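Local coordinates for esterase (PDB 1QLW), which probably hydrolyses carboxylic esters, as a bacterial esterase of the alpha/beta hydrolase fold, at residues 268-273 against 283-288. Residues are numbered along the deposited sequence; the frame is centred on the assembly and turned at random.
Sequences ACHAFI and GQLMSL
C269 meets L285 through carbon rather than sulfur: its CB lies 3.6 Å from L285 CD1, while SG lies beside the backbone N of C269, where it forms the disulfide with C234. The same methyl serves H270 in two ways. L285 CD1 stands 3.6 Å from the H270 backbone N, and it sits over one face of the imidazole in a CH-pi contact, 3.8 Å from the ring centroid and 7° off the ring normal, hence squarely over the face. The near-equal distances from CD1 to all five ring atoms confirm this centring, and L285 CB and CD2 add further touches near CE1, the two side chains crossing at about a right angle. In L285, chi1 of -161°, with CG anti to the backbone N, carries the branch toward the helix, where CD1 touches both C269 CB and the H270 ring. Shortening L285 to an alanine is likely to take the CH-pi partner from the H270 ring and open a gap beside C269 CB. These contacts pack helix 263-278 against strand 283-287 of the alpha/beta hydrolase sheet, the last two elements of the beta-alpha-beta unit that starts at strand 248-252. The parallel strand pairing of 248-252 with 283-287, and an angle of 154° between the helix and strand segments, bear this out. One turn on from C269, I273 bears on backbone: its CG2 is 3.6 Å from G283 O, and its CD1 approaches Q284 N at 3.9 Å. Side chain meets side chain more loosely, I273 CG1 to L285 CB at 4.3 Å, while V248 of the neighbouring strand also touches I273.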
loop_
_atom_site.group_PDB
_atom_site.type_symbol
_atom_site.label_atom_id
_atom_site.label_comp_id
_atom_site.label_asym_id
_atom_site.label_seq_id
_atom_site.Cartn_x
_atom_site.Cartn_y
_atom_site.Cartn_z
ATOM N N ALA A 268 6.767 6.405 -31.669
ATOM C CA ALA A 268 5.842 7.487 -31.357
ATOM C C ALA A 268 6.443 8.444 -30.336
ATOM O O ALA A 268 6.217 9.644 -30.427
ATOM C CB ALA A 268 4.525 6.936 -30.838
ATOM N N CYS A 269 7.179 7.922 -29.359
ATOM C CA CYS A 269 7.807 8.815 -28.383
ATOM C C CYS A 269 8.859 9.679 -29.054
ATOM O O CYS A 269 8.979 10.856 -28.701
ATOM C CB CYS A 269 8.340 8.001 -27.222
ATOM S SG CYS A 269 7.012 7.432 -26.135
ATOM N N HIS A 270 9.600 9.165 -30.032
ATOM C CA HIS A 270 10.517 10.028 -30.781
ATOM C C HIS A 270 9.757 11.146 -31.488
ATOM O O HIS A 270 10.239 12.278 -31.526
ATOM C CB HIS A 270 11.281 9.246 -31.847
ATOM C CG HIS A 270 12.471 8.521 -31.318
ATOM N ND1 HIS A 270 13.577 9.157 -30.798
ATOM C CD2 HIS A 270 12.733 7.185 -31.288
ATOM C CE1 HIS A 270 14.487 8.249 -30.493
ATOM N NE2 HIS A 270 13.993 7.045 -30.764
ATOM N N ALA A 271 8.608 10.844 -32.077
ATOM C CA ALA A 271 7.864 11.883 -32.803
ATOM C C ALA A 271 7.513 13.003 -31.824
ATOM O O ALA A 271 7.577 14.176 -32.173
ATOM C CB ALA A 271 6.663 11.304 -33.488
ATOM N N PHE A 272 7.081 12.637 -30.622
ATOM C CA PHE A 272 6.776 13.606 -29.581
ATOM C C PHE A 272 7.985 14.435 -29.207
ATOM O O PHE A 272 7.904 15.661 -29.194
ATOM C CB PHE A 272 6.223 12.854 -28.351
ATOM C CG PHE A 272 6.230 13.662 -27.092
ATOM C CD1 PHE A 272 5.540 14.848 -26.987
ATOM C CD2 PHE A 272 6.994 13.169 -26.036
ATOM C CE1 PHE A 272 5.611 15.557 -25.785
ATOM C CE2 PHE A 272 7.042 13.862 -24.845
ATOM C CZ PHE A 272 6.370 15.056 -24.748
ATOM N N ILE A 273 9.079 13.780 -28.860
ATOM C CA ILE A 273 10.272 14.502 -28.417
ATOM C C ILE A 273 10.774 15.429 -29.501
ATOM O O ILE A 273 11.134 16.579 -29.222
ATOM C CB ILE A 273 11.336 13.495 -27.979
ATOM C CG1 ILE A 273 10.923 12.763 -26.685
ATOM C CG2 ILE A 273 12.694 14.171 -27.808
ATOM C CD1 ILE A 273 10.832 13.651 -25.458
ATOM N N GLY A 283 13.393 18.218 -24.812
ATOM C CA GLY A 283 13.085 16.816 -24.638
ATOM C C GLY A 283 14.253 15.938 -25.041
ATOM O O GLY A 283 14.970 16.248 -25.989
ATOM N N GLN A 284 14.384 14.803 -24.372
ATOM C CA GLN A 284 15.363 13.798 -24.727
ATOM C C GLN A 284 14.723 12.422 -24.662
ATOM O O GLN A 284 14.022 12.113 -23.696
ATOM C CB GLN A 284 16.571 13.824 -23.786
ATOM C CG GLN A 284 17.592 12.738 -24.007
ATOM C CD GLN A 284 18.808 12.823 -23.109
ATOM O OE1 GLN A 284 19.178 13.885 -22.625
ATOM N NE2 GLN A 284 19.443 11.663 -22.954
ATOM N N LEU A 285 15.012 11.608 -25.665
ATOM C CA LEU A 285 14.641 10.203 -25.637
ATOM C C LEU A 285 15.951 9.447 -25.391
ATOM O O LEU A 285 16.829 9.418 -26.263
ATOM C CB LEU A 285 13.934 9.736 -26.908
ATOM C CG LEU A 285 13.163 8.424 -26.616
ATOM C CD1 LEU A 285 11.938 8.292 -27.482
ATOM C CD2 LEU A 285 14.095 7.228 -26.675
ATOM N N MET A 286 16.072 8.891 -24.203
ATOM C CA MET A 286 17.221 8.107 -23.819
ATOM C C MET A 286 16.964 6.633 -24.101
ATOM O O MET A 286 16.165 6.012 -23.397
ATOM C CB MET A 286 17.478 8.360 -22.334
ATOM C CG MET A 286 18.603 7.548 -21.740
ATOM S SD MET A 286 18.812 7.848 -19.980
ATOM C CE MET A 286 19.479 9.494 -19.979
ATOM N N SER A 287 17.606 6.118 -25.135
ATOM C CA SER A 287 17.548 4.705 -25.466
ATOM C C SER A 287 18.813 4.098 -24.861
ATOM O O SER A 287 19.935 4.380 -25.295
ATOM C CB SER A 287 17.443 4.516 -26.969
ATOM O OG SER A 287 17.580 3.190 -27.350
ATOM N N LEU A 288 18.657 3.251 -23.850
ATOM C CA LEU A 288 19.815 2.729 -23.131
ATOM C C LEU A 288 20.818 2.056 -24.028
ATOM O O LEU A 288 22.019 2.292 -23.819
ATOM C CB LEU A 288 19.332 1.905 -21.940
ATOM C CG LEU A 288 18.605 2.730 -20.860
ATOM C CD1 LEU A 288 17.963 1.794 -19.856
ATOM C CD2 LEU A 288 19.551 3.690 -20.171
#